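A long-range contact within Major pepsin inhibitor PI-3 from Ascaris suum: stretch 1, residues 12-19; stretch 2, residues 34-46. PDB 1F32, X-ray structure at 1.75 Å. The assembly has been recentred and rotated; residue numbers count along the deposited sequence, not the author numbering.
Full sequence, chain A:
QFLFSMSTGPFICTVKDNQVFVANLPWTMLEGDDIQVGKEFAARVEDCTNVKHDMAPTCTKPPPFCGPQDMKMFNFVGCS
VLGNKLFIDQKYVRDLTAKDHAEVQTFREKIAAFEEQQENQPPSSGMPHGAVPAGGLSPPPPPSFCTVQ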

# COMPACT_ATOMS: atom_id res chain seq x y z
N ILE A 12 -8.04 -0.31 1.38
CA ILE A 12 -8.93 -1.29 0.77
C ILE A 12 -8.10 -2.53 0.44
O ILE A 12 -7.03 -2.42 -0.14
CB ILE A 12 -9.59 -0.74 -0.51
CG1 ILE A 12 -10.54 0.41 -0.15
CG2 ILE A 12 -10.37 -1.84 -1.22
CD1 ILE A 12 -11.04 1.19 -1.35
N CYS A 13 -8.61 -3.70 0.81
CA CYS A 13 -7.91 -4.94 0.54
C CYS A 13 -8.83 -5.90 -0.18
O CYS A 13 -10.00 -5.99 0.15
CB CYS A 13 -7.47 -5.57 1.87
SG CYS A 13 -6.54 -7.11 1.68
N THR A 14 -8.32 -6.57 -1.21
CA THR A 14 -9.11 -7.57 -1.92
C THR A 14 -8.17 -8.58 -2.57
O THR A 14 -6.94 -8.45 -2.44
CB THR A 14 -10.03 -6.96 -2.99
OG1 THR A 14 -10.95 -7.97 -3.44
CG2 THR A 14 -9.21 -6.43 -4.15
N VAL A 15 -8.72 -9.60 -3.22
CA VAL A 15 -7.89 -10.62 -3.86
C VAL A 15 -8.38 -10.93 -5.27
O VAL A 15 -9.59 -11.03 -5.49
CB VAL A 15 -7.91 -11.94 -3.07
CG1 VAL A 15 -6.95 -12.95 -3.70
CG2 VAL A 15 -7.54 -11.68 -1.60
N LYS A 16 -7.45 -11.07 -6.21
CA LYS A 16 -7.79 -11.43 -7.60
C LYS A 16 -6.74 -12.41 -8.09
O LYS A 16 -5.55 -12.09 -8.11
CB LYS A 16 -7.80 -10.21 -8.51
CG LYS A 16 -8.20 -10.55 -9.95
CD LYS A 16 -8.28 -9.31 -10.83
CE LYS A 16 -8.83 -9.64 -12.21
NZ LYS A 16 -8.87 -8.43 -13.10
N ASP A 17 -7.18 -13.59 -8.50
CA ASP A 17 -6.28 -14.63 -8.98
C ASP A 17 -5.15 -14.89 -7.97
O ASP A 17 -3.97 -14.96 -8.33
CB ASP A 17 -5.67 -14.26 -10.34
CG ASP A 17 -6.71 -14.21 -11.45
OD1 ASP A 17 -7.63 -15.07 -11.44
OD2 ASP A 17 -6.60 -13.34 -12.34
N ASN A 18 -5.53 -15.03 -6.70
CA ASN A 18 -4.59 -15.30 -5.61
C ASN A 18 -3.77 -14.09 -5.18
O ASN A 18 -3.05 -14.15 -4.18
CB ASN A 18 -3.59 -16.41 -5.97
CG ASN A 18 -4.25 -17.77 -6.11
OD1 ASN A 18 -3.60 -18.76 -6.46
ND2 ASN A 18 -5.54 -17.82 -5.85
N GLN A 19 -3.84 -13.02 -5.96
CA GLN A 19 -3.08 -11.82 -5.64
C GLN A 19 -3.80 -10.91 -4.66
O GLN A 19 -4.90 -10.43 -4.96
CB GLN A 19 -2.78 -11.02 -6.92
CG GLN A 19 -1.93 -9.79 -6.69
CD GLN A 19 -0.51 -10.14 -6.31
OE1 GLN A 19 0.21 -10.80 -7.06
NE2 GLN A 19 -0.09 -9.71 -5.13
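Stretch 2 (34-46) DIQVGKEFAARVE

Stretch 2 is helical up to and beyond Glu46, with phi/psi values close to -63/-42 and an unbroken i to i+4 hydrogen-bond series running from Gly38 N to Asp34 O (2.8 Å) through Glu46 N to Ala42 O (3.0 Å). It packs on strand 13-16, whose extended backbone ends in a type I' turn from Lys16 to Gln19, closed by Lys16 N to Gln19 O and Gln19 N to Lys16 O, both 2.9 Å. The helix and strand axes approach to 7.1 Å with a signed crossing angle of -123°, so the two run obliquely but closer to antiparallel than parallel. The register agrees: Asn18 lies nearest Ile35 (CA to CA 6.1 Å) and Val15 nearest Ala42 (CA to CA 5.3 Å).

That close central approach rests on small residues. Gly38 has no side chain, and an ideal CB there would point toward the strand, 3.5 Å from Val15 CG1; as it is, Val15 CB lies 3.8 Å from Gly38 O. One turn on, Ala42 CB comes within 3.5 Å of Val15 O and 4.3 Å of Val15 CB. Val15 points toward the helix with chi1 at -175° (t), and its CG2 reaches Phe41 CD2 at 3.9 Å, at the edge of the ring and near its plane.

Phe41 also points toward the strand. With chi1 at 171° (t) and chi2 at 50°, its ring extends along Cys13 and Thr14: CZ is 3.3 Å from Cys13 O, and CE2 is 3.9 Å from Thr14 CA. Cys13, which is also covalently bonded elsewhere in the structure, is t at -178° and places SG 3.7 Å from Phe41 CE2. Cys13 SG is 5.0 Å from the centroid of the Phe41 ring and 75° off its normal, an edge contact. Val45, also t (175°), continues the apolar surface, with CG2 3.6 Å from Cys13 O and CG1 4.1 Å from Thr14 OG1.

No direct hydrogen bond crosses the interface; water makes the polar links at the turn. Asn18 has CA-to-CB sideways, but chi1 at -67° (m) and chi2 at 177° bring its amide nearer the helix, with ND2 3.4 Å from Ile35 CG2. Water 1 accepts a weak hydrogen bond from Asn18 ND2 (3.0 Å) and donates to Ile35 O (2.8 Å). Water 2 accepts from both Asn18 ND2 and Lys39 NZ, each at 3.0 Å. Lys39 starts away from the strand, yet chi1 is m (-68°), chi2 and chi3 are t, and chi4 is m (-53°), which brings NZ to this water.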

# COMPACT_ATOMS: atom_id res chain seq x y z
N ASP A 34 -4.64 -21.22 1.86
CA ASP A 34 -5.10 -19.83 1.94
C ASP A 34 -5.82 -19.39 0.66
O ASP A 34 -6.57 -18.39 0.66
CB ASP A 34 -3.91 -18.91 2.18
CG ASP A 34 -3.26 -19.17 3.51
OD1 ASP A 34 -3.98 -19.19 4.52
OD2 ASP A 34 -2.03 -19.36 3.56
N ILE A 35 -5.60 -20.11 -0.43
CA ILE A 35 -6.24 -19.73 -1.69
C ILE A 35 -7.76 -19.64 -1.55
O ILE A 35 -8.36 -18.62 -1.91
CB ILE A 35 -5.85 -20.73 -2.84
CG1 ILE A 35 -4.35 -20.58 -3.16
CG2 ILE A 35 -6.68 -20.46 -4.12
CD1 ILE A 35 -3.83 -21.61 -4.16
N GLN A 36 -8.40 -20.67 -0.99
CA GLN A 36 -9.86 -20.62 -0.84
C GLN A 36 -10.30 -19.51 0.11
O GLN A 36 -11.38 -18.93 -0.04
CB GLN A 36 -10.40 -21.98 -0.36
CG GLN A 36 -11.93 -22.13 -0.51
CD GLN A 36 -12.46 -21.81 -1.91
OE1 GLN A 36 -11.83 -22.14 -2.92
NE2 GLN A 36 -13.63 -21.19 -1.98
N VAL A 37 -9.48 -19.22 1.11
CA VAL A 37 -9.77 -18.14 2.04
C VAL A 37 -9.77 -16.83 1.23
O VAL A 37 -10.61 -15.96 1.44
CB VAL A 37 -8.69 -18.05 3.15
CG1 VAL A 37 -8.96 -16.85 4.06
CG2 VAL A 37 -8.71 -19.33 3.99
N GLY A 38 -8.84 -16.72 0.29
CA GLY A 38 -8.78 -15.52 -0.52
C GLY A 38 -10.04 -15.35 -1.35
O GLY A 38 -10.55 -14.24 -1.53
N LYS A 39 -10.53 -16.46 -1.86
CA LYS A 39 -11.73 -16.46 -2.67
C LYS A 39 -12.94 -16.02 -1.87
O LYS A 39 -13.73 -15.20 -2.34
CB LYS A 39 -11.97 -17.84 -3.27
CG LYS A 39 -10.94 -18.23 -4.29
CD LYS A 39 -11.33 -19.52 -4.97
CE LYS A 39 -10.18 -20.04 -5.81
NZ LYS A 39 -9.69 -18.99 -6.75
N GLU A 40 -13.08 -16.57 -0.66
CA GLU A 40 -14.20 -16.23 0.21
C GLU A 40 -14.13 -14.75 0.59
O GLU A 40 -15.14 -14.05 0.59
CB GLU A 40 -14.17 -17.07 1.49
CG GLU A 40 -14.14 -18.57 1.24
CD GLU A 40 -14.24 -19.36 2.53
OE1 GLU A 40 -13.48 -19.09 3.48
OE2 GLU A 40 -15.09 -20.27 2.58
N PHE A 41 -12.93 -14.29 0.93
CA PHE A 41 -12.75 -12.88 1.30
C PHE A 41 -13.11 -11.97 0.14
O PHE A 41 -13.84 -10.99 0.31
CB PHE A 41 -11.30 -12.62 1.70
CG PHE A 41 -11.00 -11.17 1.90
CD1 PHE A 41 -11.81 -10.37 2.70
CD2 PHE A 41 -9.87 -10.60 1.31
CE1 PHE A 41 -11.52 -9.02 2.91
CE2 PHE A 41 -9.57 -9.24 1.52
CZ PHE A 41 -10.40 -8.46 2.33
N ALA A 42 -12.59 -12.28 -1.03
CA ALA A 42 -12.86 -11.45 -2.20
C ALA A 42 -14.37 -11.33 -2.43
O ALA A 42 -14.87 -10.27 -2.78
CB ALA A 42 -12.17 -12.02 -3.41
N ALA A 43 -15.08 -12.43 -2.24
CA ALA A 43 -16.53 -12.46 -2.43
C ALA A 43 -17.19 -11.54 -1.41
O ALA A 43 -18.11 -10.79 -1.74
CB ALA A 43 -17.04 -13.87 -2.25
N ARG A 44 -16.70 -11.63 -0.18
CA ARG A 44 -17.20 -10.83 0.92
C ARG A 44 -16.99 -9.34 0.63
O ARG A 44 -17.88 -8.52 0.88
CB ARG A 44 -16.46 -11.25 2.20
CG ARG A 44 -17.01 -10.72 3.50
CD ARG A 44 -16.60 -11.61 4.68
NE ARG A 44 -15.16 -11.59 4.95
CZ ARG A 44 -14.36 -12.64 4.86
NH1 ARG A 44 -14.83 -13.83 4.50
NH2 ARG A 44 -13.06 -12.51 5.13
N VAL A 45 -15.82 -8.99 0.10
CA VAL A 45 -15.51 -7.59 -0.22
C VAL A 45 -16.44 -7.06 -1.30
O VAL A 45 -16.95 -5.93 -1.21
CB VAL A 45 -14.04 -7.44 -0.71
CG1 VAL A 45 -13.78 -6.00 -1.17
CG2 VAL A 45 -13.09 -7.78 0.41
N GLU A 46 -16.67 -7.87 -2.34
CA GLU A 46 -17.54 -7.45 -3.43
C GLU A 46 -18.97 -7.28 -2.92
O GLU A 46 -19.65 -6.33 -3.27
CB GLU A 46 -17.52 -8.48 -4.57
CG GLU A 46 -17.75 -7.90 -5.99
CD GLU A 46 -19.11 -8.25 -6.62
OE1 GLU A 46 -20.11 -7.53 -6.36
OE2 GLU A 46 -19.19 -9.25 -7.38
O HOH W 1 -7.13 -16.71 -3.60
O HOH W 2 -6.99 -19.91 -7.53